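Local coordinates for protein serine protease pet (Escherichia coli, PDB 4OM9) that acts as a serine protease and autotransporter enterotoxin of enteroaggregative Escherichia coli, its passenger carrying a protease domain on a long beta-helix, at residues Tyr66-Ala71 with Thr243-Lys248; Arg95-Thr98 with Phe102-Gln105. All blocks are in the same frame, centred on the assembly; numbering follows the deposited sequence.

In the fold
Both contacts lie in the chymotrypsin-like protease domain, about 40 Å (interaction 1) and 44 Å (interaction 2) from the centre of the elongated chain, with centres about 6 Å apart. Strands 66-70 and 102-107 are antiparallel neighbours: Ala67 O lies 2.7 Å from Gln105 N and Thr69 N 3.0 Å from Ser103 O, both probable hydrogen bonds. Interaction 2 pairs strand 102-107 with its other neighbour, strand 88-97, while interaction 1 brings strand 66-70 against the chain leaving strand 239-244. In relatives of this fold the catalytic histidine follows the strand corresponding to 66-70 and the aspartate lies near the turn corresponding to that between 95-98 and 102-105, so both contacts probably flank the active site.

Interaction 1. Residues Tyr66-Ala71 with Thr243-Lys248; sequences YAVTVA and TPFDSK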
ATOM      1  N   TYR A  66      34.651  -9.493   0.036  1.00 31.74           N
ATOM      2  CA  TYR A  66      35.489  -8.458  -0.596  1.00 31.56           C
ATOM      3  C   TYR A  66      34.859  -7.071  -0.708  1.00 30.91           C
ATOM      4  O   TYR A  66      33.633  -6.909  -0.834  1.00 30.51           O
ATOM      5  CB  TYR A  66      35.933  -8.925  -1.986  1.00 31.82           C
ATOM      6  CG  TYR A  66      36.774 -10.187  -1.918  1.00 32.89           C
ATOM      7  CD1 TYR A  66      38.065 -10.157  -1.398  1.00 33.18           C
ATOM      8  CD2 TYR A  66      36.267 -11.408  -2.341  1.00 33.07           C
ATOM      9  CE1 TYR A  66      38.833 -11.306  -1.323  1.00 35.33           C
ATOM     10  CE2 TYR A  66      37.018 -12.556  -2.263  1.00 33.97           C
ATOM     11  CZ  TYR A  66      38.311 -12.507  -1.763  1.00 34.46           C
ATOM     12  OH  TYR A  66      39.055 -13.668  -1.699  1.00 35.49           O
ATOM     13  N   ALA A  67      35.731  -6.078  -0.617  1.00 30.95           N
ATOM     14  CA  ALA A  67      35.378  -4.677  -0.680  1.00 30.55           C
ATOM     15  C   ALA A  67      36.524  -3.909  -1.334  1.00 30.78           C
ATOM     16  O   ALA A  67      37.673  -4.371  -1.376  1.00 31.31           O
ATOM     17  CB  ALA A  67      35.095  -4.130   0.686  1.00 30.59           C
ATOM     18  N   VAL A  68      36.197  -2.722  -1.816  1.00 30.49           N
ATOM     19  CA  VAL A  68      37.128  -1.887  -2.553  1.00 30.74           C
ATOM     20  C   VAL A  68      37.109  -0.485  -1.972  1.00 30.81           C
ATOM     21  O   VAL A  68      36.052   0.039  -1.594  1.00 30.47           O
ATOM     22  CB  VAL A  68      36.775  -1.854  -4.054  1.00 30.51           C
ATOM     23  CG1 VAL A  68      37.569  -0.809  -4.758  1.00 34.19           C
ATOM     24  CG2 VAL A  68      37.084  -3.185  -4.683  1.00 30.74           C
ATOM     25  N   THR A  69      38.284   0.113  -1.874  1.00 31.38           N
ATOM     26  CA  THR A  69      38.407   1.448  -1.349  1.00 31.70           C
ATOM     27  C   THR A  69      39.673   2.126  -1.926  1.00 32.36           C
ATOM     28  O   THR A  69      40.107   1.837  -3.038  1.00 32.36           O
ATOM     29  CB  THR A  69      38.420   1.420   0.198  1.00 32.05           C
ATOM     30  OG1 THR A  69      38.384   2.753   0.714  1.00 32.47           O
ATOM     31  CG2 THR A  69      39.660   0.641   0.773  1.00 32.74           C
ATOM     32  N   VAL A  70      40.251   3.048  -1.186  1.00 33.04           N
ATOM     33  CA  VAL A  70      41.458   3.670  -1.658  1.00 33.82           C
ATOM     34  C   VAL A  70      42.560   3.306  -0.661  1.00 35.32           C
ATOM     35  O   VAL A  70      42.247   2.933   0.480  1.00 34.74           O
ATOM     36  CB  VAL A  70      41.236   5.187  -1.837  1.00 34.13           C
ATOM     37  CG1 VAL A  70      42.157   6.012  -0.972  1.00 38.47           C
ATOM     38  CG2 VAL A  70      41.316   5.528  -3.299  1.00 33.97           C
ATOM     39  N   ALA A  71      43.818   3.342  -1.115  1.00 35.49           N
ATOM     40  CA  ALA A  71      44.960   2.825  -0.339  1.00 36.46           C
ATOM     41  C   ALA A  71      45.351   3.713   0.834  1.00 43.86           C
ATOM     42  O   ALA A  71      45.606   3.207   1.928  1.00 45.99           O
ATOM     43  CB  ALA A  71      46.196   2.605  -1.258  1.00 37.15           C
ATOM     44  N   THR A 243      40.142   6.772  -8.595  1.00 36.21           N
ATOM     45  CA  THR A 243      40.986   5.629  -8.938  1.00 37.05           C
ATOM     46  C   THR A 243      40.123   4.598  -9.641  1.00 35.52           C
ATOM     47  O   THR A 243      39.195   4.072  -9.052  1.00 36.30           O
ATOM     48  CB  THR A 243      41.649   5.017  -7.693  1.00 37.92           C
ATOM     49  OG1 THR A 243      42.600   5.951  -7.170  1.00 41.29           O
ATOM     50  CG2 THR A 243      42.349   3.695  -8.024  1.00 35.96           C
ATOM     51  N   PRO A 244      40.408   4.339 -10.920  1.00 33.56           N
ATOM     52  CA  PRO A 244      39.614   3.407 -11.724  1.00 32.98           C
ATOM     53  C   PRO A 244      39.657   2.012 -11.140  1.00 32.56           C
ATOM     54  O   PRO A 244      40.753   1.545 -10.788  1.00 34.07           O
ATOM     55  CB  PRO A 244      40.298   3.442 -13.095  1.00 34.53           C
ATOM     56  CG  PRO A 244      41.096   4.721 -13.097  1.00 37.11           C
ATOM     57  CD  PRO A 244      41.541   4.895 -11.680  1.00 33.78           C
ATOM     58  N   PHE A 245      38.508   1.349 -11.043  1.00 35.43           N
ATOM     59  CA  PHE A 245      38.484  -0.014 -10.506  1.00 38.37           C
ATOM     60  C   PHE A 245      39.468  -0.932 -11.223  1.00 40.02           C
ATOM     61  O   PHE A 245      39.539  -0.935 -12.448  1.00 39.29           O
ATOM     62  CB  PHE A 245      37.087  -0.639 -10.600  1.00 34.68           C
ATOM     63  CG  PHE A 245      37.091  -2.122 -10.333  1.00 37.85           C
ATOM     64  CD1 PHE A 245      37.112  -2.598  -9.035  1.00 38.41           C
ATOM     65  CD2 PHE A 245      37.123  -3.034 -11.377  1.00 38.42           C
ATOM     66  CE1 PHE A 245      37.137  -3.964  -8.781  1.00 42.19           C
ATOM     67  CE2 PHE A 245      37.141  -4.386 -11.133  1.00 42.43           C
ATOM     68  CZ  PHE A 245      37.150  -4.857  -9.832  1.00 42.19           C
ATOM     69  N   ASP A 246      40.186  -1.748 -10.459  1.00 36.06           N
ATOM     70  CA  ASP A 246      41.280  -2.553 -11.027  1.00 35.92           C
ATOM     71  C   ASP A 246      41.031  -4.060 -10.863  1.00 34.08           C
ATOM     72  O   ASP A 246      41.255  -4.619  -9.800  1.00 31.14           O
ATOM     73  CB  ASP A 246      42.605  -2.143 -10.376  1.00 33.08           C
ATOM     74  CG  ASP A 246      43.796  -2.977 -10.842  1.00 33.49           C
ATOM     75  OD1 ASP A 246      43.657  -3.934 -11.637  1.00 40.03           O
ATOM     76  OD2 ASP A 246      44.910  -2.657 -10.393  1.00 35.07           O
ATOM     77  N   SER A 247      40.617  -4.691 -11.958  1.00 34.10           N
ATOM     78  CA  SER A 247      40.320  -6.117 -12.025  1.00 36.88           C
ATOM     79  C   SER A 247      41.491  -7.040 -11.701  1.00 40.69           C
ATOM     80  O   SER A 247      41.369  -7.995 -10.933  1.00 39.93           O
ATOM     81  CB  SER A 247      39.827  -6.457 -13.425  1.00 37.39           C
ATOM     82  OG  SER A 247      38.432  -6.653 -13.420  1.00 42.86           O
ATOM     83  N   LYS A 248      42.609  -6.767 -12.348  1.00 40.10           N
ATOM     84  CA  LYS A 248      43.804  -7.567 -12.227  1.00 37.96           C
ATOM     85  C   LYS A 248      44.275  -7.678 -10.784  1.00 35.86           C
ATOM     86  O   LYS A 248      44.544  -8.770 -10.297  1.00 37.77           O
ATOM     87  CB  LYS A 248      44.905  -6.961 -13.099  1.00 39.83           C
ATOM     88  CG  LYS A 248      46.259  -7.618 -12.959  1.00 44.43           C
ATOM     89  CD  LYS A 248      47.300  -6.837 -13.763  1.00 52.46           C
ATOM     90  CE  LYS A 248      48.639  -7.536 -13.734  1.00 55.52           C
ATOM     91  NZ  LYS A 248      49.014  -7.917 -12.334  1.00 57.90           N
TER
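Val68 and Phe245, with Val70 and Thr243 alongside, bring two halves of the chymotrypsin-like fold together: strand 66-70 of the first sheet and the chain running from strand 239-244 into helix 247-255. No hydrogen bond crosses between the two segments, and Val68 CA stays 8.3 Å from Phe245 CA, too far for strand pairing, so side chains bridge the gap. The apolar contact is Val68 CG2 against Phe245 CE1 at 4.2 Å, the methyl arriving at the ring edge near its plane. With CG of Phe245 anti to its backbone N (chi1 168°), the end of the ring comes nearer the strand than its backbone does. Thr227 and Phe102 also touch Val68, filling in the buried layer around it. The polar side chains of Asp246 and Thr243 bond outside the two segments. Asp246 is the N-cap of helix 247-255; its side chain caps a backbone N and also hydrogen-bonds Thr249. Thr243 has OG1 beside its own backbone N, where the hydroxyl hydrogen-bonds the carbonyl oxygen of Asn100 while the same OG1 lies 4.1 Å from Val70 CG2.

Interaction 2. Residues Arg95-Thr98 with Phe102-Gln105; sequences RMTT and FSIQ
Met96 and Ile104 form the hydrogen-bonded pair of an antiparallel beta hairpin, strands 88-97 and 102-107; over residues 95-97 and 102-105 the strand axes come within 4.8 Å, their N-to-C directions 168° apart. Two backbone bonds close the pair: Met96 N to Ile104 O at 3.0 Å, and Ile104 N to Met96 O at the same length. Nearer the turn, Thr98 N reaches Phe102 O in a weak bond, bent to 134° at the hydrogen. CA-H...O contacts supplement these, so that carbonyl oxygens serve twice: Met96 O also receives Ser103 CA-H at 3.3 Å, and Phe102 O receives that of Thr97.

Apolar contacts lie on the Met96-Ile104 face and beside the turn. Met96 CB meets Ile104 CG2 at 3.9 Å, whereas the rest of the methionine leads away. Thr98 CG2 presses against Phe102 CB at 3.4 Å, a tight fit, the two side chains crossing at a slant; Phe102 CG, anti to its backbone N (chi1 175°), carries the ring off from the threonine.

The opposite face carries the polar groups of Arg95, Ser103 and Gln105, whose NE2 hydrogen-bonds Gln92 OE1. Ser103 OG lies at the edge of the Arg95 guanidinium, near its plane, and one water links them: it accepts a weak bond from Arg95 NH1 at 2.9 Å and sits 3.2 Å from Ser103 OG. The same NH1 hydrogen-bonds Ala71 O.

Strand 66-70 extends the sheet beyond strand 102-107, with Val68 touching Ile104. Helix 247-255 packs against the hairpin on the Met96 side, Met96 touching Thr249 and Glu252, Thr98 touching Thr249 and Phe102 touching Thr250.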
ATOM      1  N   ARG A  95      44.710  -7.174   2.145  1.00 36.83           N
ATOM      2  CA  ARG A  95      44.482  -6.266   1.027  1.00 38.65           C
ATOM      3  C   ARG A  95      45.653  -6.236   0.061  1.00 40.76           C
ATOM      4  O   ARG A  95      46.765  -6.677   0.382  1.00 38.68           O
ATOM      5  CB  ARG A  95      44.196  -4.840   1.519  1.00 40.56           C
ATOM      6  CG  ARG A  95      45.314  -4.212   2.334  1.00 42.42           C
ATOM      7  CD  ARG A  95      45.160  -2.692   2.405  1.00 45.37           C
ATOM      8  NE  ARG A  95      46.311  -2.106   3.087  1.00 46.38           N
ATOM      9  CZ  ARG A  95      46.615  -0.812   3.109  1.00 54.36           C
ATOM     10  NH1 ARG A  95      45.855   0.083   2.481  1.00 47.54           N
ATOM     11  NH2 ARG A  95      47.694  -0.416   3.769  1.00 56.82           N
ATOM     12  N   MET A  96      45.362  -5.747  -1.138  1.00 43.52           N
ATOM     13  CA  MET A  96      46.373  -5.438  -2.126  1.00 43.25           C
ATOM     14  C   MET A  96      46.143  -4.009  -2.622  1.00 43.80           C
ATOM     15  O   MET A  96      45.025  -3.482  -2.635  1.00 39.55           O
ATOM     16  CB  MET A  96      46.358  -6.438  -3.288  1.00 43.93           C
ATOM     17  CG  MET A  96      47.279  -7.641  -3.099  1.00 48.22           C
ATOM     18  SD  MET A  96      47.226  -8.820  -4.474  1.00 51.30           S
ATOM     19  CE  MET A  96      47.848  -7.808  -5.786  1.00 53.01           C
ATOM     20  N   THR A  97      47.232  -3.405  -3.053  1.00 40.28           N
ATOM     21  CA  THR A  97      47.336  -1.973  -3.126  1.00 38.65           C
ATOM     22  C   THR A  97      48.197  -1.652  -4.323  1.00 40.83           C
ATOM     23  O   THR A  97      49.131  -2.392  -4.634  1.00 40.13           O
ATOM     24  CB  THR A  97      47.913  -1.419  -1.811  1.00 38.46           C
ATOM     25  OG1 THR A  97      46.844  -0.853  -1.031  1.00 39.60           O
ATOM     26  CG2 THR A  97      49.001  -0.411  -2.048  1.00 39.00           C
ATOM     27  N   THR A  98      47.848  -0.573  -5.016  1.00 37.47           N
ATOM     28  CA  THR A  98      48.418  -0.290  -6.316  1.00 37.91           C
ATOM     29  C   THR A  98      48.937   1.141  -6.318  1.00 38.69           C
ATOM     30  O   THR A  98      48.419   1.976  -5.577  1.00 39.10           O
ATOM     31  CB  THR A  98      47.348  -0.518  -7.408  1.00 36.96           C
ATOM     32  OG1 THR A  98      47.846  -1.388  -8.429  1.00 42.82           O
ATOM     33  CG2 THR A  98      46.850   0.786  -8.009  1.00 36.61           C
ATOM     34  N   PHE A 102      44.796   2.185  -5.636  1.00 35.20           N
ATOM     35  CA  PHE A 102      43.703   1.237  -5.613  1.00 34.28           C
ATOM     36  C   PHE A 102      43.874   0.281  -4.432  1.00 34.40           C
ATOM     37  O   PHE A 102      44.999  -0.093  -4.081  1.00 35.24           O
ATOM     38  CB  PHE A 102      43.625   0.470  -6.931  1.00 34.14           C
ATOM     39  CG  PHE A 102      42.588  -0.606  -6.931  1.00 33.44           C
ATOM     40  CD1 PHE A 102      41.238  -0.291  -7.077  1.00 32.63           C
ATOM     41  CD2 PHE A 102      42.957  -1.937  -6.757  1.00 33.72           C
ATOM     42  CE1 PHE A 102      40.274  -1.280  -7.068  1.00 32.13           C
ATOM     43  CE2 PHE A 102      41.999  -2.948  -6.739  1.00 33.22           C
ATOM     44  CZ  PHE A 102      40.650  -2.624  -6.885  1.00 32.43           C
ATOM     45  N   SER A 103      42.754  -0.114  -3.826  1.00 33.66           N
ATOM     46  CA  SER A 103      42.782  -1.081  -2.741  1.00 33.77           C
ATOM     47  C   SER A 103      41.640  -2.085  -2.829  1.00 33.03           C
ATOM     48  O   SER A 103      40.475  -1.710  -2.794  1.00 32.34           O
ATOM     49  CB  SER A 103      42.739  -0.375  -1.389  1.00 34.01           C
ATOM     50  OG  SER A 103      42.775  -1.333  -0.332  1.00 34.33           O
ATOM     51  N   ILE A 104      41.996  -3.363  -2.950  1.00 35.08           N
ATOM     52  CA  ILE A 104      41.043  -4.467  -2.842  1.00 32.90           C
ATOM     53  C   ILE A 104      41.253  -5.155  -1.496  1.00 33.33           C
ATOM     54  O   ILE A 104      42.373  -5.539  -1.121  1.00 34.10           O
ATOM     55  CB  ILE A 104      41.172  -5.483  -3.997  1.00 33.12           C
ATOM     56  CG1 ILE A 104      40.267  -6.692  -3.759  1.00 32.93           C
ATOM     57  CG2 ILE A 104      42.578  -5.956  -4.135  1.00 34.08           C
ATOM     58  CD1 ILE A 104      38.782  -6.377  -3.758  1.00 32.10           C
ATOM     59  N   GLN A 105      40.152  -5.273  -0.769  1.00 32.76           N
ATOM     60  CA  GLN A 105      40.154  -5.688   0.615  1.00 33.08           C
ATOM     61  C   GLN A 105      39.505  -7.054   0.792  1.00 33.05           C
ATOM     62  O   GLN A 105      38.507  -7.378   0.124  1.00 32.52           O
ATOM     63  CB  GLN A 105      39.406  -4.671   1.488  1.00 32.71           C
ATOM     64  CG  GLN A 105      40.040  -3.289   1.618  1.00 32.99           C
ATOM     65  CD  GLN A 105      39.148  -2.355   2.430  1.00 32.72           C
ATOM     66  OE1 GLN A 105      38.005  -2.087   2.052  1.00 32.02           O
ATOM     67  NE2 GLN A 105      39.654  -1.883   3.561  1.00 33.40           N
TER
HETATM   68  O   HOH W   1      43.038   0.562   2.211  1.00 42.02           O